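Local coordinates for dual specificity protein phosphatase 12 (Homo sapiens, PDB 4KI9) that removes phosphate from phosphotyrosine as well as from phosphoserine and phosphothreonine residues of proteins, the deposited chain being its catalytic domain, at residues V30-S35 with L49-V54; G26-L31 with E81-L86. The protein carries 2 engineered substitutions. All coordinates share one frame; numbering follows the deposited sequence.

Contact 1: V30-S35 with L49-V54; sequences VLTVDS and LWRLFV
Val30 to Thr32 pair with Arg51 to Phe53 as two parallel strands whose axes run within 12° of each other, 4.7 Å apart at closest approach. Their amides and carbonyls interlock in the staggered parallel pattern: Val30 N gives its hydrogen to Trp50 O, Leu52 N to Val30 O, Thr32 N to Leu52 O and Val54 N to Thr32 O. The last of these is both short, 2.8 Å from Val54 N to Thr32 O, and nearly straight at 174°; beyond it the bond from Asp34 N to Val54 O is weak. Alpha hydrogens add C-H...O contacts, among them Leu31 CA to Leu52 O.

This is the outer seam of the mixed sheet of the phosphatase domain, strand 50-55 being an outermost strand. Leu31 and Leu52 lie side by side and point the same way, with Leu31 CD1 4.0 Å from Leu52 CD2, while Leu31 CD2 meets Val54 CG2; helix 68-80 packs on both leucines through Phe74. On the other face Phe53 CG stands anti to the backbone N (chi1 172°), and the ring leans over the neighbouring strand. Its CD2 is 3.9 Å from Thr32 CG2, and CE2 lies 3.4 Å from Asp34 O.

The extended Arg51 chain runs beside Val30, NH1 lying 4.1 Å from Val30 CG1. One water, in the guanidinium plane at its edge, accepts from Arg51 NH1 at 3.2 Å, donates to Val30 O and hydrogen-bonds Thr32 OG1 at 2.7 Å. Val30 O thus takes hydrogens from both Leu52 N and the water, and Thr32 OG1 is further held by His88. Asp34 OD1 receives Ser35 N and forms a long, weak ion pair with the substrate-binding Arg95.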
ATOM      1  N   VAL A  30      10.211   4.204   4.176  1.00 20.54           N
ATOM      2  CA  VAL A  30       9.067   3.720   4.934  1.00 21.11           C
ATOM      3  C   VAL A  30       7.805   4.444   4.528  1.00 21.77           C
ATOM      4  O   VAL A  30       7.731   5.673   4.609  1.00 19.76           O
ATOM      5  CB  VAL A  30       9.284   3.876   6.460  1.00 22.53           C
ATOM      6  CG1 VAL A  30       8.020   3.454   7.222  1.00 20.42           C
ATOM      7  CG2 VAL A  30      10.489   3.050   6.922  1.00 23.76           C
ATOM      8  N   LEU A  31       6.824   3.680   4.062  1.00 15.73           N
ATOM      9  CA  LEU A  31       5.524   4.237   3.738  1.00 19.44           C
ATOM     10  C   LEU A  31       4.589   3.868   4.867  1.00 21.16           C
ATOM     11  O   LEU A  31       4.290   2.692   5.083  1.00 19.49           O
ATOM     12  CB  LEU A  31       4.995   3.677   2.415  1.00 15.66           C
ATOM     13  CG  LEU A  31       3.788   4.406   1.792  1.00 19.25           C
ATOM     14  CD1 LEU A  31       3.670   3.994   0.331  1.00 21.03           C
ATOM     15  CD2 LEU A  31       2.467   4.097   2.498  1.00 18.65           C
ATOM     16  N   THR A  32       4.138   4.885   5.584  1.00 21.17           N
ATOM     17  CA  THR A  32       3.142   4.726   6.634  1.00 20.95           C
ATOM     18  C   THR A  32       1.750   5.027   6.071  1.00 22.31           C
ATOM     19  O   THR A  32       1.499   6.116   5.557  1.00 18.61           O
ATOM     20  CB  THR A  32       3.427   5.686   7.803  1.00 21.24           C
ATOM     21  OG1 THR A  32       4.751   5.451   8.312  1.00 24.85           O
ATOM     22  CG2 THR A  32       2.394   5.522   8.913  1.00 24.97           C
ATOM     23  N   VAL A  33       0.852   4.048   6.141  1.00 20.19           N
ATOM     24  CA  VAL A  33      -0.540   4.287   5.788  1.00 20.04           C
ATOM     25  C   VAL A  33      -1.374   3.980   7.031  1.00 25.71           C
ATOM     26  O   VAL A  33      -1.609   2.827   7.370  1.00 26.36           O
ATOM     27  CB  VAL A  33      -0.974   3.483   4.519  1.00 24.07           C
ATOM     28  CG1 VAL A  33      -0.557   2.007   4.616  1.00 24.12           C
ATOM     29  CG2 VAL A  33      -2.471   3.627   4.266  1.00 24.08           C
ATOM     30  N   ASP A  34      -1.783   5.034   7.731  1.00 26.90           N
ATOM     31  CA  ASP A  34      -2.290   4.894   9.083  1.00 27.74           C
ATOM     32  C   ASP A  34      -2.916   6.224   9.472  1.00 28.78           C
ATOM     33  O   ASP A  34      -2.886   7.177   8.687  1.00 22.52           O
ATOM     34  CB  ASP A  34      -1.118   4.571  10.011  1.00 24.46           C
ATOM     35  CG  ASP A  34      -1.516   3.704  11.195  1.00 34.09           C
ATOM     36  OD1 ASP A  34      -2.690   3.743  11.600  1.00 36.07           O
ATOM     37  OD2 ASP A  34      -0.638   2.994  11.731  1.00 39.65           O
ATOM     38  N   SER A  35      -3.481   6.296  10.672  1.00 25.01           N
ATOM     39  CA  SER A  35      -4.091   7.535  11.148  1.00 27.11           C
ATOM     40  C   SER A  35      -3.054   8.535  11.659  1.00 33.23           C
ATOM     41  O   SER A  35      -3.326   9.733  11.725  1.00 39.76           O
ATOM     42  CB  SER A  35      -5.109   7.226  12.251  1.00 33.47           C
ATOM     43  OG  SER A  35      -4.497   6.489  13.298  1.00 40.60           O
ATOM     44  N   LEU A  49      16.932   8.571   5.635  1.00 20.53           N
ATOM     45  CA  LEU A  49      15.669   7.831   5.573  1.00 23.19           C
ATOM     46  C   LEU A  49      14.607   8.598   4.793  1.00 20.07           C
ATOM     47  O   LEU A  49      14.370   9.776   5.075  1.00 18.83           O
ATOM     48  CB  LEU A  49      15.147   7.612   6.994  1.00 33.71           C
ATOM     49  CG  LEU A  49      15.324   6.268   7.696  1.00 49.83           C
ATOM     50  CD1 LEU A  49      16.665   5.636   7.379  1.00 48.90           C
ATOM     51  CD2 LEU A  49      15.160   6.472   9.201  1.00 54.36           C
ATOM     52  N   TRP A  50      13.967   7.938   3.828  1.00 17.65           N
ATOM     53  CA  TRP A  50      12.852   8.533   3.080  1.00 15.45           C
ATOM     54  C   TRP A  50      11.526   8.008   3.623  1.00 21.33           C
ATOM     55  O   TRP A  50      11.405   6.826   3.925  1.00 19.24           O
ATOM     56  CB  TRP A  50      12.938   8.156   1.601  1.00 16.28           C
ATOM     57  CG  TRP A  50      14.043   8.815   0.841  1.00 19.25           C
ATOM     58  CD1 TRP A  50      13.938   9.898   0.011  1.00 20.54           C
ATOM     59  CD2 TRP A  50      15.427   8.423   0.821  1.00 19.66           C
ATOM     60  NE1 TRP A  50      15.177  10.211  -0.515  1.00 23.39           N
ATOM     61  CE2 TRP A  50      16.102   9.324  -0.031  1.00 22.61           C
ATOM     62  CE3 TRP A  50      16.158   7.411   1.454  1.00 18.63           C
ATOM     63  CZ2 TRP A  50      17.469   9.231  -0.270  1.00 24.31           C
ATOM     64  CZ3 TRP A  50      17.514   7.313   1.206  1.00 22.03           C
ATOM     65  CH2 TRP A  50      18.159   8.224   0.358  1.00 29.27           C
ATOM     66  N   ARG A  51      10.524   8.879   3.727  1.00 16.43           N
ATOM     67  CA  ARG A  51       9.216   8.471   4.209  1.00 16.17           C
ATOM     68  C   ARG A  51       8.111   9.051   3.347  1.00 15.64           C
ATOM     69  O   ARG A  51       8.270  10.111   2.738  1.00 17.22           O
ATOM     70  CB  ARG A  51       8.997   8.944   5.656  1.00 21.82           C
ATOM     71  CG  ARG A  51       9.866   8.247   6.724  1.00 21.15           C
ATOM     72  CD  ARG A  51       9.636   8.882   8.096  1.00 26.06           C
ATOM     73  NE  ARG A  51      10.432   8.279   9.164  1.00 46.14           N
ATOM     74  CZ  ARG A  51      10.032   7.244   9.899  1.00 54.56           C
ATOM     75  NH1 ARG A  51       8.849   6.688   9.670  1.00 57.42           N
ATOM     76  NH2 ARG A  51      10.812   6.758  10.860  1.00 47.96           N
ATOM     77  N   LEU A  52       6.994   8.339   3.296  1.00 15.53           N
ATOM     78  CA  LEU A  52       5.751   8.881   2.769  1.00 15.78           C
ATOM     79  C   LEU A  52       4.643   8.517   3.751  1.00 19.68           C
ATOM     80  O   LEU A  52       4.446   7.339   4.097  1.00 14.81           O
ATOM     81  CB  LEU A  52       5.438   8.302   1.381  1.00 13.25           C
ATOM     82  CG  LEU A  52       4.039   8.653   0.865  1.00 17.48           C
ATOM     83  CD1 LEU A  52       3.884  10.147   0.663  1.00 20.42           C
ATOM     84  CD2 LEU A  52       3.725   7.898  -0.418  1.00 15.17           C
ATOM     85  N   PHE A  53       3.931   9.527   4.217  1.00 15.67           N
ATOM     86  CA  PHE A  53       2.789   9.291   5.084  1.00 19.11           C
ATOM     87  C   PHE A  53       1.473   9.457   4.316  1.00 21.37           C
ATOM     88  O   PHE A  53       1.231  10.491   3.719  1.00 17.52           O
ATOM     89  CB  PHE A  53       2.846  10.239   6.286  1.00 18.58           C
ATOM     90  CG  PHE A  53       1.604  10.204   7.140  1.00 21.43           C
ATOM     91  CD1 PHE A  53       0.901  11.365   7.415  1.00 25.95           C
ATOM     92  CD2 PHE A  53       1.156   9.011   7.678  1.00 18.52           C
ATOM     93  CE1 PHE A  53      -0.248  11.332   8.197  1.00 30.86           C
ATOM     94  CE2 PHE A  53       0.008   8.965   8.453  1.00 22.77           C
ATOM     95  CZ  PHE A  53      -0.694  10.131   8.717  1.00 26.39           C
ATOM     96  N   VAL A  54       0.637   8.424   4.330  1.00 22.00           N
ATOM     97  CA  VAL A  54      -0.657   8.457   3.658  1.00 23.95           C
ATOM     98  C   VAL A  54      -1.721   8.328   4.748  1.00 20.03           C
ATOM     99  O   VAL A  54      -1.960   7.234   5.255  1.00 19.76           O
ATOM    100  CB  VAL A  54      -0.796   7.308   2.617  1.00 18.81           C
ATOM    101  CG1 VAL A  54      -2.224   7.248   2.051  1.00 23.14           C
ATOM    102  CG2 VAL A  54       0.245   7.483   1.459  1.00 15.78           C
TER
HETATM  103  O   HOH W   1       6.820   6.784   7.250  1.00 24.91           O

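Contact 2: G26-L31 with E81-L86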
ATOM      1  N   GLY A  26      17.954  -3.515   6.297  1.00 35.02           N
ATOM      2  CA  GLY A  26      18.501  -2.395   5.558  1.00 32.85           C
ATOM      3  C   GLY A  26      17.415  -1.515   4.982  1.00 28.28           C
ATOM      4  O   GLY A  26      17.567  -0.959   3.897  1.00 28.79           O
ATOM      5  N   ILE A  27      16.308  -1.390   5.699  1.00 26.91           N
ATOM      6  CA  ILE A  27      15.193  -0.575   5.206  1.00 26.78           C
ATOM      7  C   ILE A  27      15.485   0.919   5.379  1.00 26.78           C
ATOM      8  O   ILE A  27      15.801   1.369   6.473  1.00 26.04           O
ATOM      9  CB  ILE A  27      13.884  -0.972   5.886  1.00 26.59           C
ATOM     10  CG1 ILE A  27      13.438  -2.338   5.353  1.00 26.99           C
ATOM     11  CG2 ILE A  27      12.783   0.081   5.644  1.00 27.36           C
ATOM     12  CD1 ILE A  27      12.349  -2.953   6.142  1.00 28.71           C
ATOM     13  N   THR A  28      15.410   1.681   4.290  1.00 22.90           N
ATOM     14  CA  THR A  28      15.668   3.114   4.363  1.00 21.24           C
ATOM     15  C   THR A  28      14.546   3.926   3.731  1.00 22.07           C
ATOM     16  O   THR A  28      14.681   5.133   3.546  1.00 21.46           O
ATOM     17  CB  THR A  28      17.000   3.509   3.710  1.00 20.89           C
ATOM     18  OG1 THR A  28      16.997   3.111   2.330  1.00 25.22           O
ATOM     19  CG2 THR A  28      18.178   2.865   4.445  1.00 21.95           C
ATOM     20  N   ALA A  29      13.445   3.258   3.405  1.00 21.67           N
ATOM     21  CA  ALA A  29      12.255   3.934   2.895  1.00 16.62           C
ATOM     22  C   ALA A  29      11.025   3.347   3.567  1.00 22.22           C
ATOM     23  O   ALA A  29      10.820   2.135   3.555  1.00 20.88           O
ATOM     24  CB  ALA A  29      12.164   3.816   1.378  1.00 14.87           C
ATOM     25  N   VAL A  30      10.211   4.204   4.176  1.00 20.54           N
ATOM     26  CA  VAL A  30       9.067   3.720   4.934  1.00 21.11           C
ATOM     27  C   VAL A  30       7.805   4.444   4.528  1.00 21.77           C
ATOM     28  O   VAL A  30       7.731   5.673   4.609  1.00 19.76           O
ATOM     29  CB  VAL A  30       9.284   3.876   6.460  1.00 22.53           C
ATOM     30  CG1 VAL A  30       8.020   3.454   7.222  1.00 20.42           C
ATOM     31  CG2 VAL A  30      10.489   3.050   6.922  1.00 23.76           C
ATOM     32  N   LEU A  31       6.824   3.680   4.062  1.00 15.73           N
ATOM     33  CA  LEU A  31       5.524   4.237   3.738  1.00 19.44           C
ATOM     34  C   LEU A  31       4.589   3.868   4.867  1.00 21.16           C
ATOM     35  O   LEU A  31       4.290   2.692   5.083  1.00 19.49           O
ATOM     36  CB  LEU A  31       4.995   3.677   2.415  1.00 15.66           C
ATOM     37  CG  LEU A  31       3.788   4.406   1.792  1.00 19.25           C
ATOM     38  CD1 LEU A  31       3.670   3.994   0.331  1.00 21.03           C
ATOM     39  CD2 LEU A  31       2.467   4.097   2.498  1.00 18.65           C
ATOM     40  N   GLU A  81      15.954   2.580  -6.929  1.00 21.40           N
ATOM     41  CA  GLU A  81      17.208   3.129  -6.431  1.00 25.93           C
ATOM     42  C   GLU A  81      17.978   2.126  -5.576  1.00 29.96           C
ATOM     43  O   GLU A  81      19.038   2.450  -5.041  1.00 30.46           O
ATOM     44  CB  GLU A  81      16.935   4.407  -5.626  1.00 24.77           C
ATOM     45  CG  GLU A  81      17.530   5.660  -6.221  1.00 52.05           C
ATOM     46  CD  GLU A  81      16.806   6.133  -7.461  1.00 61.21           C
ATOM     47  OE1 GLU A  81      17.385   6.952  -8.211  1.00 59.23           O
ATOM     48  OE2 GLU A  81      15.656   5.697  -7.680  1.00 67.96           O
ATOM     49  N   GLY A  82      17.455   0.910  -5.455  1.00 29.50           N
ATOM     50  CA  GLY A  82      18.103  -0.119  -4.649  1.00 25.02           C
ATOM     51  C   GLY A  82      17.879   0.005  -3.146  1.00 33.04           C
ATOM     52  O   GLY A  82      18.649  -0.542  -2.361  1.00 30.47           O
ATOM     53  N   ARG A  83      16.832   0.720  -2.736  1.00 24.73           N
ATOM     54  CA  ARG A  83      16.503   0.858  -1.314  1.00 24.45           C
ATOM     55  C   ARG A  83      15.480  -0.198  -0.888  1.00 25.29           C
ATOM     56  O   ARG A  83      14.555  -0.517  -1.644  1.00 27.65           O
ATOM     57  CB  ARG A  83      15.958   2.264  -1.014  1.00 21.00           C
ATOM     58  CG  ARG A  83      16.925   3.373  -1.371  1.00 25.77           C
ATOM     59  CD  ARG A  83      16.336   4.775  -1.188  1.00 25.15           C
ATOM     60  NE  ARG A  83      17.281   5.754  -1.721  1.00 38.38           N
ATOM     61  CZ  ARG A  83      17.027   6.610  -2.710  1.00 40.34           C
ATOM     62  NH1 ARG A  83      17.983   7.435  -3.120  1.00 44.63           N
ATOM     63  NH2 ARG A  83      15.829   6.657  -3.279  1.00 39.24           N
ATOM     64  N   ALA A  84      15.647  -0.754   0.311  1.00 24.33           N
ATOM     65  CA  ALA A  84      14.618  -1.640   0.874  1.00 24.19           C
ATOM     66  C   ALA A  84      13.492  -0.814   1.480  1.00 22.86           C
ATOM     67  O   ALA A  84      13.740   0.199   2.152  1.00 24.09           O
ATOM     68  CB  ALA A  84      15.203  -2.574   1.920  1.00 19.56           C
ATOM     69  N   VAL A  85      12.263  -1.266   1.256  1.00 18.03           N
ATOM     70  CA  VAL A  85      11.066  -0.514   1.613  1.00 20.43           C
ATOM     71  C   VAL A  85      10.183  -1.258   2.622  1.00 25.75           C
ATOM     72  O   VAL A  85       9.948  -2.460   2.489  1.00 27.70           O
ATOM     73  CB  VAL A  85      10.214  -0.247   0.346  1.00 23.65           C
ATOM     74  CG1 VAL A  85       8.886   0.405   0.706  1.00 21.92           C
ATOM     75  CG2 VAL A  85      10.976   0.611  -0.622  1.00 21.98           C
ATOM     76  N   LEU A  86       9.697  -0.536   3.630  1.00 17.47           N
ATOM     77  CA  LEU A  86       8.664  -1.054   4.525  1.00 17.75           C
ATOM     78  C   LEU A  86       7.369  -0.293   4.280  1.00 21.07           C
ATOM     79  O   LEU A  86       7.363   0.939   4.268  1.00 20.89           O
ATOM     80  CB  LEU A  86       9.084  -0.871   5.987  1.00 19.57           C
ATOM     81  CG  LEU A  86       7.986  -1.208   7.016  1.00 28.29           C
ATOM     82  CD1 LEU A  86       7.579  -2.689   6.956  1.00 28.70           C
ATOM     83  CD2 LEU A  86       8.402  -0.813   8.433  1.00 28.86           C
TER
HETATM   84  O   HOH W   2      17.830   0.404   1.710  1.00 28.21           O
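Ile27 to Leu31 and Ala84 to Leu86 meet in a buried parallel strand pairing in the interior of the domain's mixed sheet, where strand 27-34 lies next to strand 84-88, the strand that leads towards the phosphate-binding loop. Each strand follows a helix closed by a Schellman motif, with Gly26 and Gly82 at positive phi. The short segments are twisted by 31°, and the ladder becomes regular only towards Leu86. There Leu86 N donates to Ala29 O at 2.9 Å and Leu31 N to Leu86 O at 2.8 Å. At the beginning Ala84 O instead receives Thr28 N at 3.1 Å and, weakly, Ala29 N, two consecutive amides converging on one carbonyl.

Ile27 does much of the apolar packing. Its CG1, anti to the carbonyl carbon (chi1 -72°), touches Ala84 CB, while CG2 comes within 3.8 Å of Leu86 CB, with CD1 almost as near. Leu22 of helix 19-25 covers both Ile27 and Leu86. Ala29 CB meets Val85 CG2 at 4.0 Å on the face where helix 68-80 packs through Ala78, whereas Val30 and Leu86 project to the reverse face.

Where the pairing begins, Thr28 OG1 faces the aliphatic part of Arg83, 3.6 Å from Arg83 CB, the two side chains crossing at about a right angle. A water donates to Gly26 O, accepts from Ala84 N at 2.8 Å and hydrogen-bonds Thr28 OG1. At this irregular beginning the water thus supplements the shared Ala84 carbonyl, taking up the Ala84 N-H and giving to Gly26 O, whereas from Ala29 O onward the strands are joined by direct backbone bonds and hydrocarbon packing.

Strand 27-34 serves both contacts: it pairs with strand 50-55 in contact 1 and with strand 84-88 in contact 2. Val30 bonds to the former and Leu31 to the latter, so successive residues face opposite neighbours with their N-H and C=O. Contact 2 is the more buried and its side chains meet chiefly as hydrocarbon; contact 1, at an outermost strand, mixes apolar packing with a guanidinium and an aromatic ring, and its far end approaches the substrate site. The two seams touch directly. Trp50 N probably hydrogen-bonds Thr28 O at 2.9 Å, and the Trp50 ring makes a cation-pi contact with Arg83, CZ3 3.3 Å from NE, linking strand 50-55 across 27-34 to the start of 84-88.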